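Local structure of collagen adhesin (Staphylococcus aureus, 2F68) at residues V151-T156 and I184-Q189; T200-V205 and S210-G215; T220-A225 and N252-N257; K224-S229 and Q246-Y251; W277-E280 and E284-N287. The protein binds collagen as a staphylococcal adhesin, apparently by closing its extracellular domains around the ligand in a "collagen hug". All coordinates share one frame; numbering follows the deposited sequence.

Overall arrangement
All five contacts lie in the collagen-binding domain, and none of the five involves a bound ligand. Contact 1 crosses the domain from one sheet to the other, and contact 5 continues from it about 12 Å away between centres: Phe152 stacks on Tyr278, while the backbones of Thr185 and Trp277 meet. Contacts 2 and 3 are closest, with centres about 6 Å apart; strand 194-207 bonds to strand 252-262, and helix 218-225 covers both. Contact 4, about 8 Å from contact 3 by centres, begins at the end of that helix and shares Lys224 and Ala225. It also touches contact 1, where Gly249 packs on Ile184. Contacts 2 and 5 are the most distant pair, at about 25 Å between centres.

Contact 1 of 5, residues V151-T156 and I184-Q189; sequences VFYYKT and ITIKDQ
Ile186 makes the main apolar contact by holding CD1 above the middle of the Tyr153 ring, 4.0 Å from its centroid and only 1° off the ring normal, which meets the geometry of a CH-pi interaction. The second branch reaches the phenol end: Ile186 CG2 lies 3.4 Å from Tyr153 OH and 3.8 Å from Tyr153 CZ. One isoleucine thus covers both the centre and the end of the ring. Ile184 meets its aromatic partner differently, its CD1 arriving at the rim of Phe152, near the ring plane and 3.9 Å from CZ. Tyr153 reaches across because its CG lies opposite the backbone N (chi1 171°).

This is face-to-face packing of a beta sandwich. Strand 154-156 borders the five-stranded sheet, whereas strand 184-190 belongs to the facing sheet. The touching parts run only 12° apart, and the CA atoms of Tyr153 and Ile186 are separated by 9.4 Å, too far for backbone pairing.

The polar contacts are indirect. Lys155 bends at its last two torsions and sets methylene CD 3.4 Å from Asp188 OD2, while its NZ remains 4.9 Å from that oxygen. Both buried charged groups turn to Asn272: Lys155 NZ bonds to its backbone O, and Asp188 OD1 receives its ND2. The Tyr153 hydroxyl is hydrogen-bonded to Ser274 OG.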
# COMPACT_ATOMS: atom_id res chain seq x y z
N VAL A 151 22.90 1.41 -1.16
CA VAL A 151 23.71 0.62 -2.09
C VAL A 151 23.55 1.15 -3.52
O VAL A 151 22.75 2.06 -3.76
CB VAL A 151 23.35 -0.89 -2.03
CG1 VAL A 151 23.83 -1.51 -0.72
CG2 VAL A 151 21.85 -1.12 -2.23
N PHE A 152 24.31 0.59 -4.45
CA PHE A 152 24.24 0.98 -5.86
C PHE A 152 22.83 0.76 -6.42
O PHE A 152 22.18 1.71 -6.86
CB PHE A 152 25.27 0.22 -6.70
CG PHE A 152 25.31 0.64 -8.15
CD1 PHE A 152 26.18 1.63 -8.58
CD2 PHE A 152 24.48 0.03 -9.09
CE1 PHE A 152 26.23 2.02 -9.92
CE2 PHE A 152 24.51 0.41 -10.43
CZ PHE A 152 25.39 1.40 -10.84
N TYR A 153 22.38 -0.49 -6.40
CA TYR A 153 21.07 -0.85 -6.91
C TYR A 153 20.28 -1.71 -5.93
O TYR A 153 20.78 -2.73 -5.45
CB TYR A 153 21.19 -1.55 -8.28
CG TYR A 153 19.90 -2.14 -8.79
CD1 TYR A 153 18.88 -1.32 -9.29
CD2 TYR A 153 19.69 -3.52 -8.78
CE1 TYR A 153 17.69 -1.86 -9.76
CE2 TYR A 153 18.50 -4.07 -9.25
CZ TYR A 153 17.51 -3.24 -9.74
OH TYR A 153 16.33 -3.77 -10.21
N TYR A 154 19.05 -1.29 -5.65
CA TYR A 154 18.11 -2.07 -4.87
C TYR A 154 16.69 -1.87 -5.41
O TYR A 154 16.39 -0.83 -6.00
CB TYR A 154 18.19 -1.72 -3.37
CG TYR A 154 17.54 -0.40 -2.99
CD1 TYR A 154 18.25 0.80 -3.10
CD2 TYR A 154 16.24 -0.35 -2.51
CE1 TYR A 154 17.67 2.01 -2.75
CE2 TYR A 154 15.64 0.86 -2.15
CZ TYR A 154 16.36 2.03 -2.28
OH TYR A 154 15.78 3.23 -1.93
N LYS A 155 15.84 -2.87 -5.20
CA LYS A 155 14.47 -2.83 -5.69
C LYS A 155 13.46 -2.91 -4.54
O LYS A 155 13.59 -3.76 -3.66
CB LYS A 155 14.24 -3.95 -6.71
CG LYS A 155 13.01 -3.76 -7.58
CD LYS A 155 12.89 -4.85 -8.64
CE LYS A 155 12.67 -6.24 -8.03
NZ LYS A 155 11.53 -6.27 -7.06
N THR A 156 12.47 -2.03 -4.57
CA THR A 156 11.44 -1.96 -3.53
C THR A 156 10.06 -1.67 -4.12
O THR A 156 9.93 -1.30 -5.29
CB THR A 156 11.80 -0.91 -2.44
OG1 THR A 156 10.83 -0.94 -1.39
CG2 THR A 156 11.88 0.51 -3.02
N ILE A 184 25.38 -0.43 -17.45
CA ILE A 184 24.47 -0.96 -16.44
C ILE A 184 23.34 -1.74 -17.11
O ILE A 184 22.63 -1.22 -17.97
CB ILE A 184 23.88 0.16 -15.54
CG1 ILE A 184 24.99 1.09 -15.03
CG2 ILE A 184 23.10 -0.45 -14.37
CD1 ILE A 184 24.50 2.44 -14.53
N THR A 185 23.18 -3.00 -16.70
CA THR A 185 22.15 -3.88 -17.26
C THR A 185 21.25 -4.43 -16.16
O THR A 185 21.72 -5.09 -15.23
CB THR A 185 22.77 -5.04 -18.07
OG1 THR A 185 23.77 -4.53 -18.97
CG2 THR A 185 21.70 -5.77 -18.88
N ILE A 186 19.95 -4.14 -16.27
CA ILE A 186 18.96 -4.61 -15.31
C ILE A 186 17.91 -5.47 -16.02
O ILE A 186 17.27 -5.02 -16.97
CB ILE A 186 18.25 -3.44 -14.57
CG1 ILE A 186 19.26 -2.40 -14.04
CG2 ILE A 186 17.33 -3.96 -13.45
CD1 ILE A 186 20.23 -2.90 -12.98
N LYS A 187 17.77 -6.72 -15.57
CA LYS A 187 16.78 -7.64 -16.14
C LYS A 187 15.68 -7.95 -15.12
O LYS A 187 15.85 -8.80 -14.24
CB LYS A 187 17.45 -8.92 -16.63
CG LYS A 187 18.29 -8.75 -17.89
CD LYS A 187 18.80 -10.08 -18.40
CE LYS A 187 19.67 -9.90 -19.64
NZ LYS A 187 20.19 -11.20 -20.15
N ASP A 188 14.55 -7.25 -15.26
CA ASP A 188 13.43 -7.38 -14.32
C ASP A 188 12.38 -8.37 -14.82
O ASP A 188 12.08 -8.42 -16.02
CB ASP A 188 12.80 -6.01 -14.07
CG ASP A 188 11.79 -6.02 -12.93
OD1 ASP A 188 10.66 -6.50 -13.14
OD2 ASP A 188 12.13 -5.53 -11.84
N GLN A 189 11.85 -9.17 -13.90
CA GLN A 189 10.78 -10.12 -14.19
C GLN A 189 9.66 -9.98 -13.16
O GLN A 189 9.88 -10.14 -11.96
CB GLN A 189 11.31 -11.57 -14.18
CG GLN A 189 12.45 -11.86 -15.15
CD GLN A 189 13.82 -11.57 -14.57
OE1 GLN A 189 14.06 -11.74 -13.37
NE2 GLN A 189 14.74 -11.13 -15.42

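Contact 2 of 5, residues T200-V205 and S210-G215; sequences TLNINV and SNYYSG
Asn202 and Tyr212 are brought together by contrasting first torsions: Asn202 places CG between its backbone N and carbonyl carbon (chi1 79°), while Tyr212 extends its ring opposite its own N (chi1 -178°). The phenol consequently lies across the amide, with Tyr212 OH 3.3 Å from Asn202 CG and the two planes turned 44° apart. Although ND2 is equally close to the hydroxyl, its angle is too poor for a hydrogen bond. Nearer the root of the same ring, Asn204 OD1 comes within 3.5 Å of Tyr212 CD1, and Asn204 CB meets the ring edge.

Beneath these side chains runs an antiparallel hairpin ladder. Ile203 and Tyr213 form a hydrogen-bonded pair, joined by Ile203 N to Tyr213 O (2.8 Å) and Tyr213 N to Ile203 O (2.9 Å). Asn204 and Tyr212 are the following non-hydrogen-bonded pair. Val205 N then donates to Asn211 O at 2.9 Å, but the return bond is weak. At the opposite end, a water donates to Gly215 O at 2.7 Å and accepts a weak bond from Asn202 N. On the other face, Val205 CG2 abuts the edge of Tyr213.

Strand 252-262 flanks the hairpin through backbone bonds pairing Asn202 with Asn257 and Asn204 with Ser255, while helix 218-225 covers the face of Ile203, Val205 and Tyr213.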
# COMPACT_ATOMS: atom_id res chain seq x y z
N THR A 200 1.98 3.66 -16.87
CA THR A 200 2.36 4.15 -15.54
C THR A 200 3.85 3.94 -15.24
O THR A 200 4.24 3.77 -14.08
CB THR A 200 1.51 3.49 -14.43
OG1 THR A 200 1.62 2.06 -14.52
CG2 THR A 200 0.05 3.90 -14.55
N LEU A 201 4.68 3.96 -16.28
CA LEU A 201 6.11 3.70 -16.15
C LEU A 201 6.84 4.85 -15.43
O LEU A 201 7.02 4.78 -14.21
CB LEU A 201 6.74 3.43 -17.53
CG LEU A 201 7.99 2.54 -17.69
CD1 LEU A 201 9.27 3.22 -17.21
CD2 LEU A 201 7.81 1.17 -17.04
N ASN A 202 7.22 5.88 -16.17
CA ASN A 202 7.98 7.04 -15.68
C ASN A 202 9.38 6.78 -15.07
O ASN A 202 9.55 5.86 -14.27
CB ASN A 202 7.13 7.98 -14.79
CG ASN A 202 6.95 7.47 -13.36
OD1 ASN A 202 5.86 7.06 -12.97
ND2 ASN A 202 8.02 7.52 -12.57
N ILE A 203 10.35 7.59 -15.48
CA ILE A 203 11.73 7.47 -15.01
C ILE A 203 12.20 8.80 -14.43
O ILE A 203 12.06 9.85 -15.06
CB ILE A 203 12.71 7.02 -16.14
CG1 ILE A 203 12.17 5.82 -16.92
CG2 ILE A 203 14.09 6.69 -15.56
CD1 ILE A 203 11.47 6.19 -18.22
N ASN A 204 12.76 8.76 -13.22
CA ASN A 204 13.34 9.94 -12.58
C ASN A 204 14.86 9.89 -12.57
O ASN A 204 15.46 9.00 -11.96
CB ASN A 204 12.79 10.11 -11.16
CG ASN A 204 13.16 11.45 -10.54
OD1 ASN A 204 13.12 12.49 -11.20
ND2 ASN A 204 13.52 11.43 -9.26
N VAL A 205 15.48 10.86 -13.24
CA VAL A 205 16.94 10.94 -13.31
C VAL A 205 17.43 12.16 -12.53
O VAL A 205 16.93 13.28 -12.73
CB VAL A 205 17.45 11.00 -14.78
CG1 VAL A 205 18.97 10.80 -14.82
CG2 VAL A 205 16.76 9.95 -15.64
N SER A 210 19.79 15.74 -15.00
CA SER A 210 18.58 15.75 -14.17
C SER A 210 17.30 16.05 -14.95
O SER A 210 17.05 17.19 -15.34
CB SER A 210 18.74 16.74 -13.00
OG SER A 210 19.83 16.37 -12.17
N ASN A 211 16.50 15.00 -15.16
CA ASN A 211 15.21 15.11 -15.85
C ASN A 211 14.22 14.03 -15.42
O ASN A 211 14.61 12.92 -15.04
CB ASN A 211 15.39 15.07 -17.37
CG ASN A 211 15.61 16.45 -17.97
OD1 ASN A 211 16.57 16.67 -18.71
ND2 ASN A 211 14.73 17.39 -17.65
N TYR A 212 12.93 14.37 -15.47
CA TYR A 212 11.86 13.43 -15.15
C TYR A 212 11.02 13.12 -16.39
O TYR A 212 10.40 14.02 -16.97
CB TYR A 212 10.98 13.98 -14.02
CG TYR A 212 9.86 13.06 -13.57
CD1 TYR A 212 10.14 11.88 -12.88
CD2 TYR A 212 8.53 13.39 -13.81
CE1 TYR A 212 9.12 11.04 -12.46
CE2 TYR A 212 7.50 12.55 -13.39
CZ TYR A 212 7.80 11.38 -12.72
OH TYR A 212 6.78 10.55 -12.30
N TYR A 213 11.02 11.86 -16.80
CA TYR A 213 10.32 11.42 -18.00
C TYR A 213 9.07 10.62 -17.62
O TYR A 213 9.17 9.55 -17.04
CB TYR A 213 11.24 10.57 -18.89
CG TYR A 213 12.56 11.24 -19.22
CD1 TYR A 213 12.66 12.12 -20.30
CD2 TYR A 213 13.70 10.99 -18.46
CE1 TYR A 213 13.87 12.74 -20.61
CE2 TYR A 213 14.91 11.61 -18.76
CZ TYR A 213 14.99 12.48 -19.84
OH TYR A 213 16.19 13.08 -20.14
N SER A 214 7.90 11.17 -17.95
CA SER A 214 6.62 10.55 -17.60
C SER A 214 5.63 10.57 -18.76
O SER A 214 5.81 11.31 -19.74
CB SER A 214 6.02 11.25 -16.38
OG SER A 214 4.84 10.59 -15.95
N GLY A 215 4.57 9.76 -18.64
CA GLY A 215 3.51 9.71 -19.64
C GLY A 215 3.63 8.54 -20.60
O GLY A 215 4.28 7.53 -20.28
O HOH W 1 5.14 6.72 -17.81

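Contact 3 of 5, residues T220-A225 and N252-N257; sequences TDFEKA and NSFSIN
Phe222 and Phe254 meet through their ring rims, and following Phe222 outward explains how two residues whose CA atoms are 11.0 Å apart, Phe222 on the helix and Phe254 on the strand, come into contact. Its CB leaves the helix facing the strand. CG stands opposite the backbone N (chi1 -175°), carrying the ring away from the helical backbone and into the interior. The inner ring atoms make no close approach to Phe254; contact begins at CE1, which lies 3.9 Å from Phe254 CD2. At the tip, Phe222 CZ comes closer still, 3.7 Å from Phe254 CE2 and 3.8 Å from CD2. Another outer ring atom, Phe222 CE2, packs against Ser229 CB at 3.8 Å.

The pair is steeply inclined, with planes at 79° and centroids 6.0 Å apart. Phe254 CD2 and CE2 meet the edge of Phe222 near its plane, but neither ring lies over the face of the other. Steep planes alone therefore do not make this a T-shaped stack. The contact is a small, wholly apolar bridge between two buried side chains, burying 75 Å² between the segments and involving no cross-segment hydrogen bond.

Helix 218-225 lies over one face of the five-stranded sheet. Phe222 also touches Ile203 on strand 194-207 and the ring of Phe226, while Phe254, on the adjacent strand 252-262, touches Val205 on strand 194-207 and Ile173 on strand 166-173, the strands flanking it.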
# COMPACT_ATOMS: atom_id res chain seq x y z
N THR A 220 10.21 6.68 -24.93
CA THR A 220 10.70 7.30 -26.17
C THR A 220 11.58 8.52 -25.88
O THR A 220 12.62 8.71 -26.52
CB THR A 220 9.53 7.69 -27.11
OG1 THR A 220 8.57 6.63 -27.16
CG2 THR A 220 10.04 7.97 -28.52
N ASP A 221 11.16 9.34 -24.92
CA ASP A 221 11.91 10.54 -24.53
C ASP A 221 13.20 10.21 -23.78
O ASP A 221 14.17 10.97 -23.86
CB ASP A 221 11.03 11.48 -23.69
CG ASP A 221 9.87 12.08 -24.47
OD1 ASP A 221 10.03 12.32 -25.69
OD2 ASP A 221 8.80 12.30 -23.87
N PHE A 222 13.20 9.09 -23.07
CA PHE A 222 14.38 8.63 -22.34
C PHE A 222 15.45 8.10 -23.29
O PHE A 222 16.64 8.40 -23.13
CB PHE A 222 13.99 7.55 -21.32
CG PHE A 222 15.13 7.09 -20.44
CD1 PHE A 222 15.44 7.77 -19.27
CD2 PHE A 222 15.89 5.98 -20.79
CE1 PHE A 222 16.49 7.35 -18.45
CE2 PHE A 222 16.95 5.55 -19.98
CZ PHE A 222 17.25 6.24 -18.81
N GLU A 223 15.03 7.32 -24.28
CA GLU A 223 15.94 6.71 -25.25
C GLU A 223 16.51 7.73 -26.24
O GLU A 223 17.59 7.52 -26.81
CB GLU A 223 15.25 5.57 -26.00
CG GLU A 223 14.98 4.33 -25.15
CD GLU A 223 14.29 3.21 -25.90
OE1 GLU A 223 14.17 3.29 -27.14
OE2 GLU A 223 13.85 2.24 -25.25
N LYS A 224 15.79 8.83 -26.45
CA LYS A 224 16.25 9.92 -27.31
C LYS A 224 17.26 10.82 -26.61
O LYS A 224 18.26 11.23 -27.21
CB LYS A 224 15.07 10.74 -27.83
CG LYS A 224 14.33 10.11 -29.00
CD LYS A 224 13.16 10.97 -29.44
CE LYS A 224 12.40 10.34 -30.60
NZ LYS A 224 13.18 10.34 -31.87
N ALA A 225 16.99 11.13 -25.34
CA ALA A 225 17.88 11.96 -24.53
C ALA A 225 19.15 11.21 -24.14
O ALA A 225 20.22 11.81 -23.99
CB ALA A 225 17.16 12.47 -23.29
N ASN A 252 24.94 9.85 -12.33
CA ASN A 252 23.48 9.95 -12.42
C ASN A 252 22.75 8.83 -11.68
O ASN A 252 23.20 7.69 -11.67
CB ASN A 252 23.03 9.98 -13.88
CG ASN A 252 23.42 11.26 -14.60
OD1 ASN A 252 22.96 12.35 -14.24
ND2 ASN A 252 24.26 11.13 -15.61
N SER A 253 21.62 9.18 -11.07
CA SER A 253 20.76 8.22 -10.39
C SER A 253 19.49 7.97 -11.20
O SER A 253 18.83 8.92 -11.63
CB SER A 253 20.41 8.71 -8.99
OG SER A 253 19.66 7.73 -8.28
N PHE A 254 19.16 6.70 -11.41
CA PHE A 254 18.00 6.32 -12.21
C PHE A 254 16.94 5.61 -11.37
O PHE A 254 17.17 4.50 -10.88
CB PHE A 254 18.43 5.44 -13.40
CG PHE A 254 19.36 6.11 -14.36
CD1 PHE A 254 20.74 6.00 -14.21
CD2 PHE A 254 18.87 6.86 -15.43
CE1 PHE A 254 21.61 6.62 -15.10
CE2 PHE A 254 19.73 7.48 -16.32
CZ PHE A 254 21.10 7.37 -16.16
N SER A 255 15.79 6.26 -11.21
CA SER A 255 14.67 5.69 -10.47
C SER A 255 13.53 5.33 -11.43
O SER A 255 12.87 6.22 -11.97
CB SER A 255 14.19 6.65 -9.38
OG SER A 255 13.17 6.06 -8.59
N ILE A 256 13.32 4.03 -11.63
CA ILE A 256 12.29 3.55 -12.54
C ILE A 256 11.09 3.00 -11.77
O ILE A 256 11.16 1.92 -11.16
CB ILE A 256 12.84 2.49 -13.54
CG1 ILE A 256 14.02 3.07 -14.33
CG2 ILE A 256 11.73 2.02 -14.49
CD1 ILE A 256 14.87 2.03 -15.04
N ASN A 257 10.00 3.76 -11.80
CA ASN A 257 8.74 3.36 -11.17
C ASN A 257 7.85 2.62 -12.17
O ASN A 257 8.09 2.68 -13.38
CB ASN A 257 8.03 4.61 -10.62
CG ASN A 257 6.72 4.29 -9.91
OD1 ASN A 257 5.67 4.83 -10.24
ND2 ASN A 257 6.78 3.40 -8.92

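Contact 4 of 5, residues K224-S229 and Q246-Y251; sequences KAFPGS and QGYGSY
Tyr248 overlaps Phe226 through an offset edge-to-face arrangement: the edge of Phe226 points toward the tyrosine face, with planes at 79° and centroids 5.5 Å apart. Tyr248 holds CG beside its backbone N and opposite the carbonyl carbon (chi1 -62°), which sends the ring toward Phe226 and Pro227. The closest carbons are Phe226 CD1 and Tyr248 CD1, at 3.5 Å. Phe226 CD1 is also 3.6 Å from Tyr248 CG, which shows the offset toward the root of the ring, and Phe226 CB sits over the same ring. Further out, Pro227 crosses the tyrosine at about a right angle. Pro227 CG lies 3.4 Å from Tyr248 OH, and its CD packs 3.7 Å from Tyr248 CZ.

The contact brings together the exit of helix 218-225 and the short helix 246-249. Phe226 is the first residue to leave the former's helical path and begins a type II beta turn through Ser229, closed by Ser229 N to Phe226 O at 3.2 Å. Gly228 takes the positive phi (104°) that this turn requires.

Beyond the aromatic pair, Ser250 OG returns to Gln246 O in a 2.8 Å hydrogen bond. The same serine oxygen is hydrogen-bonded to Val180 N, while Tyr248 makes a further edge-to-face contact with His209.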
# COMPACT_ATOMS: atom_id res chain seq x y z
N LYS A 224 15.79 8.83 -26.45
CA LYS A 224 16.25 9.92 -27.31
C LYS A 224 17.26 10.82 -26.61
O LYS A 224 18.26 11.23 -27.21
CB LYS A 224 15.07 10.74 -27.83
CG LYS A 224 14.33 10.11 -29.00
CD LYS A 224 13.16 10.97 -29.44
CE LYS A 224 12.40 10.34 -30.60
NZ LYS A 224 13.18 10.34 -31.87
N ALA A 225 16.99 11.13 -25.34
CA ALA A 225 17.88 11.96 -24.53
C ALA A 225 19.15 11.21 -24.14
O ALA A 225 20.22 11.81 -23.99
CB ALA A 225 17.16 12.47 -23.29
N PHE A 226 19.03 9.90 -23.98
CA PHE A 226 20.17 9.03 -23.70
C PHE A 226 20.33 8.00 -24.83
O PHE A 226 19.73 6.93 -24.79
CB PHE A 226 20.00 8.32 -22.35
CG PHE A 226 19.75 9.25 -21.19
CD1 PHE A 226 20.80 9.92 -20.58
CD2 PHE A 226 18.46 9.45 -20.71
CE1 PHE A 226 20.58 10.78 -19.51
CE2 PHE A 226 18.22 10.31 -19.64
CZ PHE A 226 19.29 10.98 -19.04
N PRO A 227 21.14 8.34 -25.86
CA PRO A 227 21.39 7.41 -26.96
C PRO A 227 22.18 6.18 -26.51
O PRO A 227 23.19 6.31 -25.81
CB PRO A 227 22.21 8.25 -27.95
CG PRO A 227 22.82 9.33 -27.14
CD PRO A 227 21.84 9.63 -26.05
N GLY A 228 21.71 5.00 -26.90
CA GLY A 228 22.30 3.74 -26.46
C GLY A 228 21.45 3.05 -25.40
O GLY A 228 21.52 1.83 -25.25
N SER A 229 20.66 3.84 -24.68
CA SER A 229 19.74 3.32 -23.67
C SER A 229 18.56 2.60 -24.30
O SER A 229 18.08 2.99 -25.37
CB SER A 229 19.24 4.44 -22.75
OG SER A 229 20.30 5.00 -22.00
N GLN A 246 27.64 3.48 -20.08
CA GLN A 246 28.50 3.92 -18.98
C GLN A 246 28.73 5.44 -18.95
O GLN A 246 29.04 6.00 -17.89
CB GLN A 246 29.83 3.17 -18.97
CG GLN A 246 30.76 3.47 -20.14
CD GLN A 246 32.10 2.77 -20.01
OE1 GLN A 246 33.10 3.38 -19.62
NE2 GLN A 246 32.13 1.48 -20.33
N GLY A 247 28.58 6.08 -20.10
CA GLY A 247 28.74 7.53 -20.22
C GLY A 247 27.61 8.31 -19.57
O GLY A 247 27.82 9.39 -19.03
N TYR A 248 26.40 7.74 -19.63
CA TYR A 248 25.22 8.36 -19.03
C TYR A 248 24.87 7.76 -17.67
O TYR A 248 24.19 8.39 -16.86
CB TYR A 248 24.02 8.26 -19.98
CG TYR A 248 24.22 8.97 -21.30
CD1 TYR A 248 24.19 10.37 -21.38
CD2 TYR A 248 24.45 8.26 -22.48
CE1 TYR A 248 24.37 11.03 -22.59
CE2 TYR A 248 24.64 8.91 -23.69
CZ TYR A 248 24.60 10.29 -23.74
OH TYR A 248 24.78 10.94 -24.94
N GLY A 249 25.35 6.54 -17.43
CA GLY A 249 25.15 5.86 -16.16
C GLY A 249 25.97 6.47 -15.03
O GLY A 249 25.56 6.44 -13.87
N SER A 250 27.12 7.03 -15.38
CA SER A 250 28.00 7.69 -14.43
C SER A 250 27.44 9.05 -14.00
O SER A 250 26.83 9.76 -14.81
CB SER A 250 29.40 7.87 -15.01
OG SER A 250 30.00 6.62 -15.30
N TYR A 251 27.65 9.39 -12.73
CA TYR A 251 27.23 10.67 -12.13
C TYR A 251 25.72 10.92 -12.18
O TYR A 251 25.27 12.07 -12.07
CB TYR A 251 27.99 11.86 -12.76
CG TYR A 251 29.48 11.63 -12.97
CD1 TYR A 251 30.37 11.62 -11.90
CD2 TYR A 251 29.99 11.43 -14.25
CE1 TYR A 251 31.73 11.41 -12.09
CE2 TYR A 251 31.35 11.22 -14.46
CZ TYR A 251 32.21 11.21 -13.37
OH TYR A 251 33.56 11.01 -13.57

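Contact 5 of 5, residues W277-E280 and E284-N287; sequences WYQE and EEVN
Tyr278 and Val286 form the tightly packed part of this hairpin contact. Val286 CB sits over one face of the tyrosine ring, 3.9 Å from its centroid and 10° off the normal, as expected of a CH-pi contact. The valine's methyl branches spread toward different sides of the ring: CG1 approaches Tyr278 CE2, while CG2 lies 3.7 Å from CE1. This overlap follows from Tyr278 chi1 of 63°, which sets CG between the backbone N and carbonyl carbon and brings the ring over its cross-strand neighbour.

Two reciprocal backbone bonds join this antiparallel hydrogen-bonded pair. Val286 N donates to Tyr278 O at 2.8 Å, whereas the bond from Tyr278 N to Val286 O is longer, 3.1 Å. Next along, Trp277 and Asn287 form a non-hydrogen-bonded pair, with Trp277 CD1 3.7 Å from Asn287 CA. Gln279 lays its extended chain against Glu285, with OE1 3.4 Å from Glu285 CG, rather than joining polar ends.

The looser side faces solvent. There the exposed Glu285 reaches a salt bridge with Lys182 and accepts a weak bond from Asn287 ND2. Toward the turn a water takes over from direct pairing, accepting from Glu280 N at 2.9 Å and donating to Glu284 O at 2.7 Å.

Strand 184-190 lies beside strand 269-278: Trp277 bonds through its backbone to Thr185 and packs on Lys187, while Tyr278 faces inward to stack with Phe152.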
# COMPACT_ATOMS: atom_id res chain seq x y z
N TRP A 277 23.73 -6.15 -13.61
CA TRP A 277 25.10 -6.20 -14.13
C TRP A 277 25.72 -4.81 -14.11
O TRP A 277 25.38 -3.95 -14.93
CB TRP A 277 25.12 -6.77 -15.55
CG TRP A 277 24.90 -8.25 -15.64
CD1 TRP A 277 25.86 -9.22 -15.68
CD2 TRP A 277 23.64 -8.93 -15.70
NE1 TRP A 277 25.27 -10.46 -15.76
CE2 TRP A 277 23.91 -10.31 -15.78
CE3 TRP A 277 22.30 -8.50 -15.69
CZ2 TRP A 277 22.90 -11.27 -15.85
CZ3 TRP A 277 21.30 -9.46 -15.77
CH2 TRP A 277 21.60 -10.83 -15.84
N TYR A 278 26.64 -4.59 -13.17
CA TYR A 278 27.32 -3.30 -13.03
C TYR A 278 28.68 -3.43 -12.34
O TYR A 278 28.98 -4.45 -11.71
CB TYR A 278 26.44 -2.30 -12.28
CG TYR A 278 26.11 -2.68 -10.85
CD1 TYR A 278 26.97 -2.34 -9.80
CD2 TYR A 278 24.94 -3.37 -10.55
CE1 TYR A 278 26.67 -2.69 -8.48
CE2 TYR A 278 24.63 -3.73 -9.24
CZ TYR A 278 25.50 -3.38 -8.21
OH TYR A 278 25.20 -3.73 -6.91
N GLN A 279 29.50 -2.38 -12.46
CA GLN A 279 30.78 -2.29 -11.75
C GLN A 279 31.17 -0.84 -11.48
O GLN A 279 31.55 -0.11 -12.39
CB GLN A 279 31.89 -3.01 -12.53
CG GLN A 279 33.25 -3.00 -11.82
CD GLN A 279 34.34 -3.74 -12.59
OE1 GLN A 279 34.12 -4.23 -13.69
NE2 GLN A 279 35.53 -3.81 -11.99
N GLU A 280 31.06 -0.44 -10.21
CA GLU A 280 31.56 0.86 -9.77
C GLU A 280 33.08 0.83 -9.84
O GLU A 280 33.71 -0.13 -9.39
CB GLU A 280 31.13 1.15 -8.33
CG GLU A 280 29.63 1.26 -8.12
CD GLU A 280 29.26 1.61 -6.69
OE1 GLU A 280 29.68 2.69 -6.20
OE2 GLU A 280 28.53 0.82 -6.06
N GLU A 284 34.23 -4.16 -6.77
CA GLU A 284 34.19 -5.44 -7.46
C GLU A 284 33.02 -5.52 -8.44
O GLU A 284 31.96 -4.92 -8.21
CB GLU A 284 34.12 -6.60 -6.46
CG GLU A 284 35.37 -6.75 -5.60
CD GLU A 284 35.18 -7.71 -4.44
OE1 GLU A 284 34.16 -7.60 -3.73
OE2 GLU A 284 36.06 -8.57 -4.22
N GLU A 285 33.21 -6.27 -9.53
CA GLU A 285 32.21 -6.39 -10.58
C GLU A 285 31.02 -7.25 -10.15
O GLU A 285 31.20 -8.37 -9.67
CB GLU A 285 32.83 -6.95 -11.86
CG GLU A 285 31.95 -6.84 -13.10
CD GLU A 285 32.55 -7.49 -14.34
OE1 GLU A 285 33.37 -8.43 -14.20
OE2 GLU A 285 32.20 -7.06 -15.46
N VAL A 286 29.82 -6.70 -10.32
CA VAL A 286 28.58 -7.42 -10.02
C VAL A 286 28.04 -8.04 -11.31
O VAL A 286 27.76 -7.33 -12.28
CB VAL A 286 27.53 -6.48 -9.36
CG1 VAL A 286 26.17 -7.16 -9.28
CG2 VAL A 286 28.00 -6.06 -7.97
N ASN A 287 27.92 -9.36 -11.31
CA ASN A 287 27.47 -10.10 -12.49
C ASN A 287 26.23 -10.95 -12.22
O ASN A 287 26.33 -12.12 -11.82
CB ASN A 287 28.61 -10.97 -13.04
CG ASN A 287 29.81 -10.15 -13.49
OD1 ASN A 287 29.68 -9.16 -14.20
ND2 ASN A 287 31.00 -10.57 -13.07
O HOH W 2 30.66 -2.52 -8.30